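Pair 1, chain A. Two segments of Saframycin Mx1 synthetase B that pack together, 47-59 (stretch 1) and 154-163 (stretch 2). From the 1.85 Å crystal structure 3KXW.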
# COMPACT_ATOMS: atom_id res chain seq x y z
N ASP A 47 -11.58 -22.72 0.95
CA ASP A 47 -12.43 -23.08 2.08
C ASP A 47 -11.85 -24.27 2.90
O ASP A 47 -11.82 -24.24 4.14
CB ASP A 47 -13.82 -23.42 1.54
CG ASP A 47 -14.82 -23.81 2.61
OD1 ASP A 47 -15.03 -23.04 3.56
OD2 ASP A 47 -15.42 -24.89 2.46
N GLN A 48 -11.39 -25.32 2.21
CA GLN A 48 -10.82 -26.47 2.94
C GLN A 48 -9.54 -26.10 3.72
O GLN A 48 -9.39 -26.48 4.88
CB GLN A 48 -10.58 -27.69 2.02
CG GLN A 48 -11.86 -28.43 1.56
CD GLN A 48 -12.78 -28.80 2.72
OE1 GLN A 48 -13.91 -28.32 2.81
NE2 GLN A 48 -12.32 -29.69 3.58
N HIS A 49 -8.63 -25.37 3.08
CA HIS A 49 -7.42 -24.90 3.78
C HIS A 49 -7.75 -24.01 4.98
O HIS A 49 -7.21 -24.20 6.06
CB HIS A 49 -6.45 -24.17 2.83
CG HIS A 49 -5.67 -25.11 1.96
ND1 HIS A 49 -4.61 -25.84 2.44
CD2 HIS A 49 -5.81 -25.45 0.66
CE1 HIS A 49 -4.12 -26.60 1.47
NE2 HIS A 49 -4.83 -26.38 0.38
N ALA A 50 -8.66 -23.06 4.79
CA ALA A 50 -9.10 -22.19 5.88
C ALA A 50 -9.67 -22.97 7.06
O ALA A 50 -9.35 -22.68 8.23
CB ALA A 50 -10.12 -21.15 5.37
N LYS A 51 -10.50 -23.97 6.77
CA LYS A 51 -11.04 -24.83 7.82
C LYS A 51 -9.95 -25.62 8.55
O LYS A 51 -9.97 -25.70 9.79
CB LYS A 51 -12.09 -25.80 7.26
CG LYS A 51 -13.36 -25.08 6.82
CD LYS A 51 -14.20 -25.92 5.86
CE LYS A 51 -15.67 -25.55 5.97
NZ LYS A 51 -16.43 -26.01 4.79
N ALA A 52 -9.02 -26.18 7.79
CA ALA A 52 -7.90 -26.93 8.37
C ALA A 52 -7.07 -26.05 9.31
O ALA A 52 -6.66 -26.47 10.40
CB ALA A 52 -7.03 -27.53 7.27
N ILE A 53 -6.79 -24.83 8.86
CA ILE A 53 -5.99 -23.92 9.66
C ILE A 53 -6.75 -23.47 10.89
O ILE A 53 -6.20 -23.42 12.00
CB ILE A 53 -5.52 -22.70 8.82
CG1 ILE A 53 -4.52 -23.18 7.77
CG2 ILE A 53 -4.97 -21.58 9.72
CD1 ILE A 53 -4.34 -22.23 6.58
N ALA A 54 -8.03 -23.15 10.71
CA ALA A 54 -8.86 -22.77 11.86
C ALA A 54 -8.95 -23.91 12.89
O ALA A 54 -8.93 -23.67 14.10
CB ALA A 54 -10.26 -22.30 11.40
N ALA A 55 -9.06 -25.15 12.43
CA ALA A 55 -9.19 -26.27 13.36
C ALA A 55 -7.89 -26.43 14.17
O ALA A 55 -7.92 -26.76 15.35
CB ALA A 55 -9.49 -27.56 12.60
N THR A 56 -6.76 -26.21 13.50
CA THR A 56 -5.47 -26.23 14.18
C THR A 56 -5.36 -25.12 15.22
O THR A 56 -4.94 -25.35 16.36
CB THR A 56 -4.32 -26.12 13.18
OG1 THR A 56 -4.44 -27.17 12.21
CG2 THR A 56 -2.99 -26.22 13.90
N LEU A 57 -5.76 -23.90 14.85
CA LEU A 57 -5.76 -22.80 15.82
C LEU A 57 -6.62 -23.13 17.04
O LEU A 57 -6.23 -22.93 18.19
CB LEU A 57 -6.26 -21.50 15.14
CG LEU A 57 -5.31 -20.86 14.13
CD1 LEU A 57 -5.99 -19.66 13.42
CD2 LEU A 57 -4.01 -20.41 14.83
N GLN A 58 -7.81 -23.66 16.79
CA GLN A 58 -8.70 -24.04 17.87
C GLN A 58 -8.08 -25.16 18.72
O GLN A 58 -8.13 -25.10 19.97
CB GLN A 58 -10.06 -24.46 17.30
CG GLN A 58 -10.86 -23.28 16.75
CD GLN A 58 -12.10 -23.72 16.00
OE1 GLN A 58 -12.17 -24.83 15.46
NE2 GLN A 58 -13.08 -22.84 15.93
N ALA A 59 -7.45 -26.13 18.07
CA ALA A 59 -6.85 -27.26 18.78
C ALA A 59 -5.71 -26.78 19.66
O ALA A 59 -5.41 -27.38 20.70
CB ALA A 59 -6.34 -28.32 17.80
N ASN A 154 -6.74 -33.20 6.39
CA ASN A 154 -7.57 -34.08 7.21
C ASN A 154 -8.05 -33.42 8.51
O ASN A 154 -8.82 -34.02 9.26
CB ASN A 154 -6.85 -35.42 7.50
CG ASN A 154 -5.61 -35.25 8.36
OD1 ASN A 154 -5.46 -34.23 9.05
ND2 ASN A 154 -4.71 -36.24 8.32
N ARG A 155 -7.62 -32.19 8.77
CA ARG A 155 -8.17 -31.45 9.91
C ARG A 155 -9.40 -30.62 9.57
O ARG A 155 -10.12 -30.20 10.48
CB ARG A 155 -7.10 -30.54 10.56
CG ARG A 155 -5.76 -31.22 10.77
CD ARG A 155 -5.55 -31.81 12.17
NE ARG A 155 -6.73 -31.88 13.05
CZ ARG A 155 -7.51 -32.95 13.23
NH1 ARG A 155 -7.29 -34.09 12.57
NH2 ARG A 155 -8.53 -32.88 14.07
N SER A 156 -9.65 -30.38 8.27
CA SER A 156 -10.74 -29.49 7.87
C SER A 156 -12.06 -29.83 8.57
O SER A 156 -12.76 -28.94 9.06
CB SER A 156 -10.95 -29.50 6.34
OG SER A 156 -9.75 -29.17 5.64
N SER A 157 -12.41 -31.12 8.62
CA SER A 157 -13.73 -31.50 9.13
C SER A 157 -13.79 -31.33 10.64
O SER A 157 -14.86 -31.43 11.23
CB SER A 157 -14.09 -32.95 8.74
OG SER A 157 -13.28 -33.88 9.44
N SER A 158 -12.65 -31.06 11.26
CA SER A 158 -12.65 -30.84 12.70
C SER A 158 -12.99 -29.39 13.09
O SER A 158 -13.14 -29.08 14.27
CB SER A 158 -11.33 -31.27 13.32
OG SER A 158 -11.24 -32.69 13.40
N TRP A 159 -13.13 -28.51 12.10
CA TRP A 159 -13.34 -27.10 12.42
C TRP A 159 -14.67 -26.88 13.15
O TRP A 159 -15.69 -27.46 12.77
CB TRP A 159 -13.28 -26.24 11.15
CG TRP A 159 -13.75 -24.82 11.31
CD1 TRP A 159 -13.19 -23.85 12.11
CD2 TRP A 159 -14.85 -24.20 10.64
NE1 TRP A 159 -13.89 -22.67 11.98
CE2 TRP A 159 -14.91 -22.86 11.08
CE3 TRP A 159 -15.81 -24.65 9.72
CZ2 TRP A 159 -15.88 -21.97 10.63
CZ3 TRP A 159 -16.77 -23.75 9.27
CH2 TRP A 159 -16.80 -22.43 9.73
N GLN A 160 -14.67 -26.05 14.19
CA GLN A 160 -15.92 -25.70 14.87
C GLN A 160 -16.27 -24.24 14.59
O GLN A 160 -15.59 -23.35 15.07
CB GLN A 160 -15.78 -25.90 16.38
CG GLN A 160 -15.45 -27.34 16.78
CD GLN A 160 -16.69 -28.22 16.88
OE1 GLN A 160 -17.81 -27.78 16.58
NE2 GLN A 160 -16.50 -29.47 17.31
N PRO A 161 -17.35 -24.00 13.82
CA PRO A 161 -17.79 -22.63 13.52
C PRO A 161 -18.00 -21.86 14.82
O PRO A 161 -18.49 -22.42 15.80
CB PRO A 161 -19.14 -22.83 12.81
CG PRO A 161 -19.16 -24.27 12.38
CD PRO A 161 -18.28 -25.03 13.33
N THR A 162 -17.62 -20.58 14.82
CA THR A 162 -17.83 -19.73 15.98
C THR A 162 -18.99 -18.81 15.66
O THR A 162 -19.49 -18.81 14.54
CB THR A 162 -16.55 -18.91 16.33
OG1 THR A 162 -16.27 -17.98 15.28
CG2 THR A 162 -15.35 -19.83 16.50
N SER A 163 -19.48 -18.04 16.62
CA SER A 163 -20.57 -17.11 16.31
C SER A 163 -20.02 -15.73 16.04
O SER A 163 -19.91 -14.92 16.95
CB SER A 163 -21.61 -17.05 17.43
OG SER A 163 -22.61 -18.02 17.21
O HOH W 1 -10.11 -31.18 3.45
O HOH W 2 -12.03 -27.45 16.09

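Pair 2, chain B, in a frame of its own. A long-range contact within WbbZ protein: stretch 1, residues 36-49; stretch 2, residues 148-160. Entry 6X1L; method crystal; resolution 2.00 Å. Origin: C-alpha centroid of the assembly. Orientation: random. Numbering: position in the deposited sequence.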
# COMPACT_ATOMS: atom_id res chain seq x y z
N GLY B 36 3.90 8.35 5.20
CA GLY B 36 3.48 7.22 6.00
C GLY B 36 4.63 6.57 6.74
O GLY B 36 4.44 6.00 7.82
N VAL B 37 5.83 6.62 6.16
CA VAL B 37 7.01 6.10 6.85
C VAL B 37 7.33 6.95 8.08
O VAL B 37 7.68 6.42 9.14
CB VAL B 37 8.21 6.04 5.89
CG1 VAL B 37 9.43 5.50 6.60
CG2 VAL B 37 7.86 5.18 4.66
N ILE B 38 7.21 8.27 7.96
CA ILE B 38 7.45 9.14 9.11
C ILE B 38 6.46 8.82 10.22
O ILE B 38 6.83 8.75 11.40
CB ILE B 38 7.36 10.63 8.70
CG1 ILE B 38 8.37 10.93 7.60
CG2 ILE B 38 7.60 11.54 9.91
CD1 ILE B 38 8.39 12.38 7.17
N ALA B 39 5.20 8.58 9.86
CA ALA B 39 4.19 8.29 10.87
C ALA B 39 4.45 6.94 11.53
O ALA B 39 4.38 6.83 12.76
CB ALA B 39 2.79 8.35 10.25
N SER B 40 4.74 5.91 10.73
CA SER B 40 5.08 4.61 11.28
C SER B 40 6.19 4.73 12.33
O SER B 40 6.06 4.24 13.45
CB SER B 40 5.52 3.65 10.17
OG SER B 40 4.55 3.59 9.14
N ALA B 41 7.28 5.41 11.96
CA ALA B 41 8.39 5.59 12.88
C ALA B 41 8.00 6.43 14.10
O ALA B 41 8.51 6.20 15.20
CB ALA B 41 9.57 6.25 12.16
N THR B 42 7.10 7.39 13.92
CA THR B 42 6.63 8.16 15.06
C THR B 42 5.80 7.30 16.01
O THR B 42 5.91 7.43 17.23
CB THR B 42 5.81 9.37 14.59
OG1 THR B 42 6.61 10.14 13.68
CG2 THR B 42 5.42 10.25 15.76
N TYR B 43 4.98 6.39 15.46
CA TYR B 43 4.24 5.48 16.33
C TYR B 43 5.19 4.53 17.05
O TYR B 43 4.98 4.22 18.23
CB TYR B 43 3.19 4.72 15.51
CG TYR B 43 2.13 5.64 14.94
CD1 TYR B 43 1.48 6.56 15.74
CD2 TYR B 43 1.80 5.60 13.59
CE1 TYR B 43 0.52 7.41 15.23
CE2 TYR B 43 0.84 6.45 13.06
CZ TYR B 43 0.21 7.35 13.89
OH TYR B 43 -0.75 8.20 13.37
N ASP B 44 6.23 4.05 16.36
CA ASP B 44 7.25 3.25 17.02
C ASP B 44 7.93 4.04 18.13
O ASP B 44 8.22 3.50 19.20
CB ASP B 44 8.28 2.77 16.00
CG ASP B 44 7.69 1.84 14.95
OD1 ASP B 44 6.51 1.47 15.09
OD2 ASP B 44 8.40 1.49 13.98
N PHE B 45 8.18 5.32 17.89
CA PHE B 45 8.84 6.17 18.88
C PHE B 45 7.96 6.37 20.12
O PHE B 45 8.45 6.30 21.25
CB PHE B 45 9.20 7.51 18.25
CG PHE B 45 9.69 8.53 19.24
CD1 PHE B 45 11.01 8.54 19.64
CD2 PHE B 45 8.83 9.48 19.75
CE1 PHE B 45 11.47 9.48 20.55
CE2 PHE B 45 9.28 10.42 20.66
CZ PHE B 45 10.60 10.42 21.06
N PHE B 46 6.66 6.61 19.92
CA PHE B 46 5.75 6.77 21.05
C PHE B 46 5.68 5.50 21.88
O PHE B 46 5.74 5.55 23.12
CB PHE B 46 4.36 7.15 20.56
CG PHE B 46 4.26 8.54 20.01
CD1 PHE B 46 5.17 9.52 20.39
CD2 PHE B 46 3.26 8.88 19.11
CE1 PHE B 46 5.08 10.80 19.89
CE2 PHE B 46 3.16 10.16 18.61
CZ PHE B 46 4.07 11.13 19.00
N GLU B 47 5.54 4.34 21.23
CA GLU B 47 5.39 3.09 21.96
C GLU B 47 6.66 2.74 22.73
O GLU B 47 6.59 2.24 23.86
CB GLU B 47 5.01 1.96 21.01
CG GLU B 47 3.66 2.15 20.34
CD GLU B 47 3.29 0.98 19.42
OE1 GLU B 47 2.36 1.13 18.60
OE2 GLU B 47 3.94 -0.08 19.53
N ARG B 48 7.83 3.01 22.14
CA ARG B 48 9.08 2.63 22.79
C ARG B 48 9.38 3.51 23.99
O ARG B 48 10.09 3.07 24.91
CB ARG B 48 10.23 2.67 21.78
CG ARG B 48 11.47 1.93 22.24
CD ARG B 48 12.62 2.88 22.46
NE ARG B 48 13.03 3.52 21.21
CZ ARG B 48 13.99 4.43 21.12
NH1 ARG B 48 14.66 4.81 22.21
NH2 ARG B 48 14.30 4.95 19.94
N ASN B 49 8.87 4.73 24.02
CA ASN B 49 9.09 5.65 25.12
C ASN B 49 7.87 5.79 26.03
O ASN B 49 7.81 6.72 26.84
CB ASN B 49 9.50 7.03 24.60
CG ASN B 49 10.88 7.03 23.97
OD1 ASN B 49 11.04 7.29 22.78
ND2 ASN B 49 11.90 6.74 24.78
N ASP B 148 17.71 13.72 13.68
CA ASP B 148 17.41 12.97 12.47
C ASP B 148 15.91 12.95 12.19
O ASP B 148 15.08 13.00 13.10
CB ASP B 148 17.92 11.53 12.58
CG ASP B 148 19.43 11.44 12.46
OD1 ASP B 148 20.00 12.12 11.58
OD2 ASP B 148 20.04 10.69 13.25
N ASP B 149 15.57 12.89 10.90
CA ASP B 149 14.21 12.57 10.48
C ASP B 149 13.69 11.37 11.27
O ASP B 149 14.46 10.47 11.63
CB ASP B 149 14.17 12.28 8.98
CG ASP B 149 12.78 11.93 8.47
OD1 ASP B 149 12.00 12.86 8.14
OD2 ASP B 149 12.45 10.72 8.40
N MSE B 150 12.40 11.37 11.55
CA MSE B 150 11.79 10.32 12.37
C MSE B 150 12.04 8.91 11.82
O MSE B 150 12.20 7.96 12.59
CB MSE B 150 10.28 10.54 12.51
CG MSE B 150 9.88 11.76 13.32
SE MSE B 150 10.62 11.77 15.13
CE MSE B 150 9.73 10.19 15.86
N ALA B 151 12.11 8.78 10.49
CA ALA B 151 12.23 7.46 9.88
C ALA B 151 13.47 6.71 10.34
O ALA B 151 13.49 5.48 10.29
CB ALA B 151 12.22 7.56 8.35
N PHE B 152 14.50 7.42 10.82
CA PHE B 152 15.63 6.69 11.37
C PHE B 152 15.27 5.99 12.68
O PHE B 152 16.01 5.09 13.10
CB PHE B 152 16.82 7.63 11.54
CG PHE B 152 17.34 8.16 10.22
CD1 PHE B 152 18.24 7.42 9.47
CD2 PHE B 152 16.89 9.37 9.72
CE1 PHE B 152 18.70 7.88 8.25
CE2 PHE B 152 17.35 9.84 8.50
CZ PHE B 152 18.25 9.10 7.76
N TYR B 153 14.14 6.34 13.30
CA TYR B 153 13.63 5.65 14.48
C TYR B 153 12.81 4.41 14.14
O TYR B 153 12.28 3.77 15.05
CB TYR B 153 12.76 6.58 15.32
CG TYR B 153 13.53 7.47 16.28
CD1 TYR B 153 13.84 7.03 17.56
CD2 TYR B 153 13.92 8.75 15.91
CE1 TYR B 153 14.54 7.84 18.44
CE2 TYR B 153 14.62 9.56 16.78
CZ TYR B 153 14.92 9.10 18.05
OH TYR B 153 15.62 9.90 18.92
N LEU B 154 12.68 4.06 12.86
CA LEU B 154 11.82 2.95 12.47
C LEU B 154 12.32 1.64 13.08
O LEU B 154 13.49 1.29 12.94
CB LEU B 154 11.76 2.84 10.95
CG LEU B 154 10.70 1.93 10.32
CD1 LEU B 154 9.32 2.53 10.50
CD2 LEU B 154 11.02 1.72 8.85
N ASP B 155 11.42 0.93 13.76
CA ASP B 155 11.72 -0.39 14.32
C ASP B 155 11.71 -1.41 13.19
O ASP B 155 10.76 -2.17 13.00
CB ASP B 155 10.73 -0.74 15.42
CG ASP B 155 11.07 -2.03 16.13
OD1 ASP B 155 12.18 -2.56 15.90
OD2 ASP B 155 10.24 -2.51 16.93
N LEU B 156 12.83 -1.45 12.46
CA LEU B 156 12.86 -2.03 11.12
C LEU B 156 12.48 -3.50 11.10
O LEU B 156 11.85 -3.97 10.13
CB LEU B 156 14.24 -1.83 10.51
CG LEU B 156 14.47 -2.25 9.06
CD1 LEU B 156 13.57 -1.45 8.13
CD2 LEU B 156 15.93 -2.06 8.68
N ASN B 157 12.82 -4.26 12.14
CA ASN B 157 12.71 -5.71 12.05
C ASN B 157 11.27 -6.20 12.02
O ASN B 157 11.02 -7.34 11.60
CB ASN B 157 13.47 -6.37 13.20
CG ASN B 157 14.97 -6.33 12.99
OD1 ASN B 157 15.62 -5.32 13.26
ND2 ASN B 157 15.53 -7.44 12.51
N LYS B 158 10.31 -5.39 12.45
CA LYS B 158 8.91 -5.81 12.39
C LYS B 158 8.26 -5.47 11.05
O LYS B 158 7.09 -5.82 10.85
CB LYS B 158 8.11 -5.19 13.54
CG LYS B 158 7.90 -3.70 13.44
CD LYS B 158 7.10 -3.22 14.64
CE LYS B 158 6.88 -1.72 14.60
NZ LYS B 158 6.11 -1.25 15.78
N TYR B 159 8.98 -4.82 10.14
CA TYR B 159 8.49 -4.52 8.81
C TYR B 159 9.07 -5.44 7.74
O TYR B 159 8.54 -5.47 6.62
CB TYR B 159 8.82 -3.07 8.44
CG TYR B 159 8.24 -2.04 9.37
CD1 TYR B 159 8.92 -1.67 10.53
CD2 TYR B 159 7.03 -1.42 9.09
CE1 TYR B 159 8.39 -0.73 11.39
CE2 TYR B 159 6.50 -0.47 9.95
CZ TYR B 159 7.18 -0.12 11.10
OH TYR B 159 6.66 0.82 11.96
N LEU B 160 10.14 -6.17 8.04
CA LEU B 160 10.87 -6.91 7.03
C LEU B 160 10.12 -8.17 6.61
O LEU B 160 9.48 -8.83 7.43
CB LEU B 160 12.26 -7.28 7.54
CG LEU B 160 13.16 -6.12 7.99
CD1 LEU B 160 14.50 -6.62 8.52
CD2 LEU B 160 13.37 -5.13 6.86

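In both pairs a helix packs against a short 3-10 segment followed by a loop, which in pair 2 soon enters a second 3-10 segment, and the backbones of 14 central residues superpose with an RMSD of 1.0 Å. The pivot is an alanine on the helix, Ala A55 in pair 1 and Ala B41 in pair 2, which points toward the turn. The register agrees at this point: Ala A55 CA lies 4.3 Å from Trp A159 CA, and Ala B41 CA lies 4.3 Å from Leu B154 CA. Alanine suits this place because its methyl fits directly against backbone: Ala A55 CB is 3.4 Å from Arg A155 O, and Ala B41 CB is 3.2 Å from Met B150 O, the carbonyl at the matching position. That carbonyl also accepts the turn's own hydrogen bond, from Ser A158 N (2.8 Å) to Arg A155 O and from Tyr B153 N (2.6 Å) to Met B150 O.

One helical turn before Ala A55, the solutions diverge. In pair 1, Ala A52 is small, and Ser A156 comes so near that the two CA atoms are 3.9 Å apart; Ser A156 OG lies 2.8 Å from Gln A48 O, and a water joins it to Gln A48 NE2. In pair 2, the larger Ile B38 matches Ala A52, and its CA stays 5.1 Å from Ala B151 CA. Ile B38 CG2 packs 3.9 Å from Met B150 CB, while Ala B151, which matches Ser A156, offers its methyl to Val B37, CB to CG1 3.9 Å.

Trp A159 and Leu B154 occupy one position, and both fill space beside the helix. The indole lies along Lys A51, Ala A54 and Gln A58, with Ala A54 CB 3.4 Å from Trp A159 CD1. The smaller leucine reaches Ala B41 with CD1, 4.1 Å from CB. Nearby, Tyr B159 OH comes within 3.5 Å of CB of Ser B40, the residue matching Ala A54.

The polar clasp sits one turn further on, where Gln A58 matches Asp B44 and both take chi1 m. The backbone NH that follows the large apolar residue is captured in each: Gln A160 N donates to Gln A58 OE1 at 3.1 Å, and Asp B155 N donates to Asp B44 OD2 at 3.1 Å. Glutamine, carrying a donor as well, returns a bond from NE2 to Gln A160 O at 2.7 Å. Aspartate has only acceptors, and it gathers donors instead: Tyr B159 OH bonds to Asp B44 OD2 at 2.7 Å, and Lys B158 NZ forms a salt bridge with Asp B44 OD1 at 2.8 Å. Lys B158 matches Thr A162, whose CG2 merely lies 3.8 Å from Gln A58 NE2.

Pair 2 also adds aromatic packing. Phe B45, matching Ala A59, turns its edge to the face of Tyr B153, with centroids 5.2 Å apart and planes at 77°; Ser A158 holds the tyrosine's position in pair 1.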